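PDB 2PL2: hypothetical conserved protein TTC0263 from Thermus thermophilus, which is of unknown function but belongs to the tetratricopeptide repeat proteins, all-helical folds built of stacked antiparallel helix pairs that commonly serve as protein-binding scaffolds. Local coordinates for residues A[147-152]-A[178-183]; A[155-160]-A[171-176]. One frame throughout, in Å; residues are numbered along the deposited sequence.

Contact 1: residues A[147-152]-A[178-183]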
loop_
_atom_site.group_PDB
_atom_site.type_symbol
_atom_site.label_atom_id
_atom_site.label_comp_id
_atom_site.label_asym_id
_atom_site.label_seq_id
_atom_site.Cartn_x
_atom_site.Cartn_y
_atom_site.Cartn_z
ATOM N N LEU A 147 -2.894 19.171 -19.696
ATOM C CA LEU A 147 -4.277 19.352 -19.247
ATOM C C LEU A 147 -4.346 19.883 -17.818
ATOM O O LEU A 147 -5.161 20.739 -17.503
ATOM C CB LEU A 147 -5.028 18.025 -19.325
ATOM C CG LEU A 147 -5.220 17.459 -20.730
ATOM C CD1 LEU A 147 -5.692 16.016 -20.647
ATOM C CD2 LEU A 147 -6.221 18.332 -21.480
ATOM N N GLU A 148 -3.481 19.369 -16.953
ATOM C CA GLU A 148 -3.457 19.790 -15.553
ATOM C C GLU A 148 -2.026 19.732 -15.053
ATOM O O GLU A 148 -1.509 18.641 -14.839
ATOM C CB GLU A 148 -4.294 18.840 -14.687
ATOM C CG GLU A 148 -5.760 18.773 -15.017
ATOM C CD GLU A 148 -6.588 19.687 -14.143
ATOM O OE1 GLU A 148 -6.336 19.703 -12.918
ATOM O OE2 GLU A 148 -7.495 20.377 -14.665
ATOM N N ASP A 149 -1.378 20.880 -14.877
ATOM C CA ASP A 149 -0.005 20.879 -14.369
ATOM C C ASP A 149 -0.159 20.737 -12.862
ATOM O O ASP A 149 -0.713 21.621 -12.210
ATOM C CB ASP A 149 0.712 22.197 -14.690
ATOM C CG ASP A 149 2.184 22.182 -14.283
ATOM O OD1 ASP A 149 2.512 21.638 -13.206
ATOM O OD2 ASP A 149 3.023 22.722 -15.032
ATOM N N THR A 150 0.303 19.622 -12.303
ATOM C CA THR A 150 0.159 19.423 -10.867
ATOM C C THR A 150 1.357 18.704 -10.299
ATOM O O THR A 150 2.148 18.121 -11.043
ATOM C CB THR A 150 -1.091 18.580 -10.528
ATOM O OG1 THR A 150 -0.803 17.194 -10.746
ATOM C CG2 THR A 150 -2.273 18.993 -11.393
ATOM N N PRO A 151 1.515 18.741 -8.968
ATOM C CA PRO A 151 2.653 18.066 -8.338
ATOM C C PRO A 151 2.616 16.563 -8.576
ATOM O O PRO A 151 3.651 15.948 -8.876
ATOM C CB PRO A 151 2.508 18.440 -6.861
ATOM C CG PRO A 151 1.867 19.801 -6.919
ATOM C CD PRO A 151 0.822 19.616 -8.008
ATOM N N GLU A 152 1.423 15.977 -8.446
ATOM C CA GLU A 152 1.261 14.544 -8.666
ATOM C C GLU A 152 1.754 14.136 -10.051
ATOM O O GLU A 152 2.447 13.126 -10.188
ATOM C CB GLU A 152 -0.205 14.132 -8.492
ATOM C CG GLU A 152 -0.492 12.677 -8.902
ATOM C CD GLU A 152 -1.948 12.282 -8.737
ATOM O OE1 GLU A 152 -2.838 13.072 -9.115
ATOM O OE2 GLU A 152 -2.215 11.167 -8.231
ATOM N N LEU A 178 7.902 20.554 -6.256
ATOM C CA LEU A 178 8.077 21.118 -4.912
ATOM C C LEU A 178 7.796 22.614 -4.821
ATOM O O LEU A 178 7.580 23.134 -3.733
ATOM C CB LEU A 178 9.474 20.803 -4.366
ATOM C CG LEU A 178 9.486 19.443 -3.650
ATOM C CD1 LEU A 178 10.891 18.941 -3.490
ATOM C CD2 LEU A 178 8.778 19.580 -2.294
ATOM N N GLU A 179 7.792 23.316 -5.950
ATOM C CA GLU A 179 7.472 24.735 -5.908
ATOM C C GLU A 179 5.955 24.872 -5.811
ATOM O O GLU A 179 5.436 25.812 -5.221
ATOM C CB GLU A 179 7.991 25.453 -7.158
ATOM C CG GLU A 179 9.499 25.308 -7.378
ATOM C CD GLU A 179 10.345 25.970 -6.283
ATOM O OE1 GLU A 179 10.065 25.743 -5.083
ATOM O OE2 GLU A 179 11.297 26.713 -6.628
ATOM N N GLN A 180 5.230 23.923 -6.387
ATOM C CA GLN A 180 3.768 23.975 -6.320
ATOM C C GLN A 180 3.280 23.614 -4.920
ATOM O O GLN A 180 2.275 24.159 -4.440
ATOM C CB GLN A 180 3.162 23.038 -7.355
ATOM C CG GLN A 180 3.559 23.405 -8.758
ATOM C CD GLN A 180 3.244 22.307 -9.744
ATOM O OE1 GLN A 180 3.539 21.130 -9.494
ATOM N NE2 GLN A 180 2.654 22.679 -10.882
ATOM N N ALA A 181 4.009 22.718 -4.259
ATOM C CA ALA A 181 3.663 22.301 -2.902
ATOM C C ALA A 181 4.964 22.105 -2.119
ATOM O O ALA A 181 5.420 20.987 -1.909
ATOM C CB ALA A 181 2.856 21.010 -2.951
ATOM N N PRO A 182 5.573 23.211 -1.672
ATOM C CA PRO A 182 6.836 23.240 -0.912
ATOM C C PRO A 182 6.859 22.489 0.435
ATOM O O PRO A 182 7.924 22.062 0.900
ATOM C CB PRO A 182 7.099 24.736 -0.753
ATOM C CG PRO A 182 5.717 25.279 -0.593
ATOM C CD PRO A 182 4.943 24.545 -1.691
ATOM N N LYS A 183 5.706 22.346 1.073
ATOM C CA LYS A 183 5.659 21.630 2.345
ATOM C C LYS A 183 5.269 20.163 2.166
ATOM O O LYS A 183 4.798 19.529 3.106
ATOM C CB LYS A 183 4.679 22.308 3.305
ATOM C CG LYS A 183 5.111 23.710 3.679
ATOM C CD LYS A 183 4.306 24.309 4.811
ATOM C CE LYS A 183 4.769 25.745 5.073
ATOM N NZ LYS A 183 4.083 26.368 6.239
#
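Asp149 and Gln180 make the one hydrogen bond between residues 147-152 and 178-183. Gln180 NE2 gives its hydrogen to Asp149 OD1 at 2.6 Å. The bond is bent, with an N-H...O angle of 144°. The donor comes in from above the carboxylate plane, and the carboxylate and amide planes stand 78° apart. With CG anti to the backbone N (chi1 -175°), the Asp149 carboxylate reaches the Gln180 amide. The other carboxylate oxygen, OD2, forms a salt bridge with Arg154 in the helix that follows.

Most of the remaining contact is packing against the ring of Pro151. The Gln180 side chain is extended beyond CG and crosses this ring. Gln180 CB lies 3.5 Å from Pro151 CG. Gln180 OE1 is 3.3 Å from Pro151 CG. Pro151 N is also near OE1 but has no hydrogen to offer. Just past the helix, Ala181 CB adds a looser apolar touch to Pro151 CG at 4.3 Å.

Thr150 is the N-cap of helix 151-164, with OG1 bonded to Ile153 N, and Ala181 is the first residue to leave helix 167-180. The start of one helix thus meets the end of the next, as in the antiparallel helix packing of tetratricopeptide repeat folds.

Contact 2: residues A[155-160]-A[171-176]; sequences SALAEL and LAQYAK
Ala158 CB sits over the centre of the Tyr174 ring, in a CH-pi contact. It lies 3.5 Å from the ring centroid and 13° off the ring normal. Tyr174 CZ is the ring atom nearest Ala158 CB, at 3.4 Å. Ser155 adds a looser contact, from its CA to Tyr174 CE1.

Ala158 CB also touches Gln173 CB, at 4.0 Å. The Gln173 chain bends at chi2 (-69°), and its amide end packs against Leu157. There Leu157 CD1 lies 3.4 Å from Gln173 NE2. At the other end of the tyrosine, the hydroxyl OH is 3.2 Å from Glu159 OE2, but the angle is too poor for a hydrogen bond.

Three of the polar side chains, Glu159, Gln173 and Ser155, have hydrogen-bonding or charged partners outside the two segments. Glu159 OE2 forms a salt bridge with Arg20 of the second subunit. The same Arg20 of the second subunit packs on Tyr174, so this edge of the contact joins the dimer interface. Gln173 OE1 accepts a hydrogen bond from Arg154, and Ser155 OG is bonded to Pro151 O in its own helix. Tyr191 and Arg190 of helix 185-195 touch Tyr174, while Leu145 of helix 134-147 touches Leu157.

The axes of 155-160 and 171-176 approach to 8.1 Å, with 166° between their directions. Small Ala158 faces the neighbouring helix, where its CA comes 5.4 Å from Gln173 CA. This close packing is characteristic of the antiparallel helix packing of tetratricopeptide repeat folds.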
loop_
_atom_site.group_PDB
_atom_site.type_symbol
_atom_site.label_atom_id
_atom_site.label_comp_id
_atom_site.label_asym_id
_atom_site.label_seq_id
_atom_site.Cartn_x
_atom_site.Cartn_y
_atom_site.Cartn_z
ATOM N N SER A 155 5.521 14.534 -10.561
ATOM C CA SER A 155 6.179 13.389 -9.901
ATOM C C SER A 155 6.218 12.130 -10.771
ATOM O O SER A 155 7.223 11.426 -10.824
ATOM C CB SER A 155 5.478 13.035 -8.597
ATOM O OG SER A 155 5.123 14.201 -7.897
ATOM N N ALA A 156 5.111 11.831 -11.442
ATOM C CA ALA A 156 5.073 10.660 -12.315
ATOM C C ALA A 156 6.131 10.860 -13.393
ATOM O O ALA A 156 6.940 9.954 -13.676
ATOM C CB ALA A 156 3.700 10.512 -12.940
ATOM N N LEU A 157 6.113 12.052 -13.989
ATOM C CA LEU A 157 7.078 12.423 -15.019
ATOM C C LEU A 157 8.484 12.178 -14.479
ATOM O O LEU A 157 9.330 11.586 -15.152
ATOM C CB LEU A 157 6.929 13.902 -15.375
ATOM C CG LEU A 157 6.628 14.217 -16.841
ATOM C CD1 LEU A 157 6.598 15.743 -17.049
ATOM C CD2 LEU A 157 7.695 13.570 -17.735
ATOM N N ALA A 158 8.721 12.639 -13.252
ATOM C CA ALA A 158 10.013 12.470 -12.587
ATOM C C ALA A 158 10.348 11.003 -12.586
ATOM O O ALA A 158 11.421 10.597 -13.042
ATOM C CB ALA A 158 9.945 12.992 -11.149
ATOM N N GLU A 159 9.411 10.219 -12.058
ATOM C CA GLU A 159 9.532 8.764 -11.985
ATOM C C GLU A 159 9.858 8.146 -13.324
ATOM O O GLU A 159 10.727 7.285 -13.400
ATOM C CB GLU A 159 8.243 8.150 -11.437
ATOM C CG GLU A 159 8.221 8.076 -9.930
ATOM C CD GLU A 159 9.323 7.186 -9.397
ATOM O OE1 GLU A 159 9.294 5.976 -9.695
ATOM O OE2 GLU A 159 10.215 7.693 -8.684
ATOM N N LEU A 160 9.160 8.562 -14.377
ATOM C CA LEU A 160 9.457 8.025 -15.712
ATOM C C LEU A 160 10.871 8.420 -16.177
ATOM O O LEU A 160 11.468 7.742 -17.006
ATOM C CB LEU A 160 8.431 8.509 -16.738
ATOM C CG LEU A 160 8.707 8.092 -18.191
ATOM C CD1 LEU A 160 8.771 6.569 -18.316
ATOM C CD2 LEU A 160 7.641 8.685 -19.101
ATOM N N LEU A 171 15.151 15.177 -11.549
ATOM C CA LEU A 171 15.379 16.132 -10.477
ATOM C C LEU A 171 14.689 17.460 -10.794
ATOM O O LEU A 171 14.092 18.077 -9.915
ATOM C CB LEU A 171 16.888 16.341 -10.285
ATOM C CG LEU A 171 17.668 15.074 -9.908
ATOM C CD1 LEU A 171 19.146 15.332 -10.004
ATOM C CD2 LEU A 171 17.294 14.633 -8.507
ATOM N N ALA A 172 14.754 17.888 -12.054
ATOM C CA ALA A 172 14.120 19.143 -12.459
ATOM C C ALA A 172 12.615 19.117 -12.256
ATOM O O ALA A 172 12.015 20.128 -11.879
ATOM C CB ALA A 172 14.443 19.456 -13.924
ATOM N N GLN A 173 12.000 17.965 -12.506
ATOM C CA GLN A 173 10.553 17.836 -12.333
ATOM C C GLN A 173 10.152 17.832 -10.855
ATOM O O GLN A 173 9.064 18.319 -10.494
ATOM C CB GLN A 173 10.040 16.570 -13.031
ATOM C CG GLN A 173 10.038 16.671 -14.568
ATOM C CD GLN A 173 9.002 17.646 -15.067
ATOM O OE1 GLN A 173 8.119 18.067 -14.323
ATOM N NE2 GLN A 173 9.092 18.006 -16.335
ATOM N N TYR A 174 11.020 17.295 -9.994
ATOM C CA TYR A 174 10.716 17.289 -8.559
ATOM C C TYR A 174 10.821 18.720 -8.036
ATOM O O TYR A 174 9.966 19.187 -7.269
ATOM C CB TYR A 174 11.687 16.373 -7.786
ATOM C CG TYR A 174 11.387 14.885 -7.897
ATOM C CD1 TYR A 174 10.141 14.381 -7.550
ATOM C CD2 TYR A 174 12.367 13.981 -8.284
ATOM C CE1 TYR A 174 9.877 13.028 -7.583
ATOM C CE2 TYR A 174 12.121 12.618 -8.321
ATOM C CZ TYR A 174 10.866 12.144 -7.964
ATOM O OH TYR A 174 10.587 10.791 -7.993
ATOM N N ALA A 175 11.879 19.419 -8.460
ATOM C CA ALA A 175 12.113 20.812 -8.045
ATOM C C ALA A 175 10.887 21.663 -8.394
ATOM O O ALA A 175 10.471 22.528 -7.615
ATOM C CB ALA A 175 13.356 21.363 -8.733
ATOM N N LYS A 176 10.301 21.410 -9.561
ATOM C CA LYS A 176 9.109 22.146 -9.972
ATOM C C LYS A 176 7.918 21.725 -9.111
ATOM O O LYS A 176 7.201 22.564 -8.561
ATOM C CB LYS A 176 8.785 21.874 -11.441
ATOM C CG LYS A 176 7.616 22.709 -11.948
ATOM C CD LYS A 176 7.923 24.202 -11.811
ATOM C CE LYS A 176 6.669 25.056 -11.888
ATOM N NZ LYS A 176 6.012 24.994 -13.227
#

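Overall arrangement
From the N terminus, the chain runs through helices 6-17 to 134-147. Contact 1 begins at the last residue of helix 134-147 and runs through the turn into helix 151-164. Contact 2 follows on helix 151-164, and the chain then turns back into helix 167-180. Contact 2 closes first, across 10 intervening residues. Contact 1 closes the larger loop around it, across 25, so contact 2 is nested within it. Both tie helix 151-164 to helix 167-180: contact 2 along their length, contact 1 at the end away from their connecting turn. Their centres are 10 Å apart. Helices 134-147 and 185-195 pack against this pair and continue the helical array.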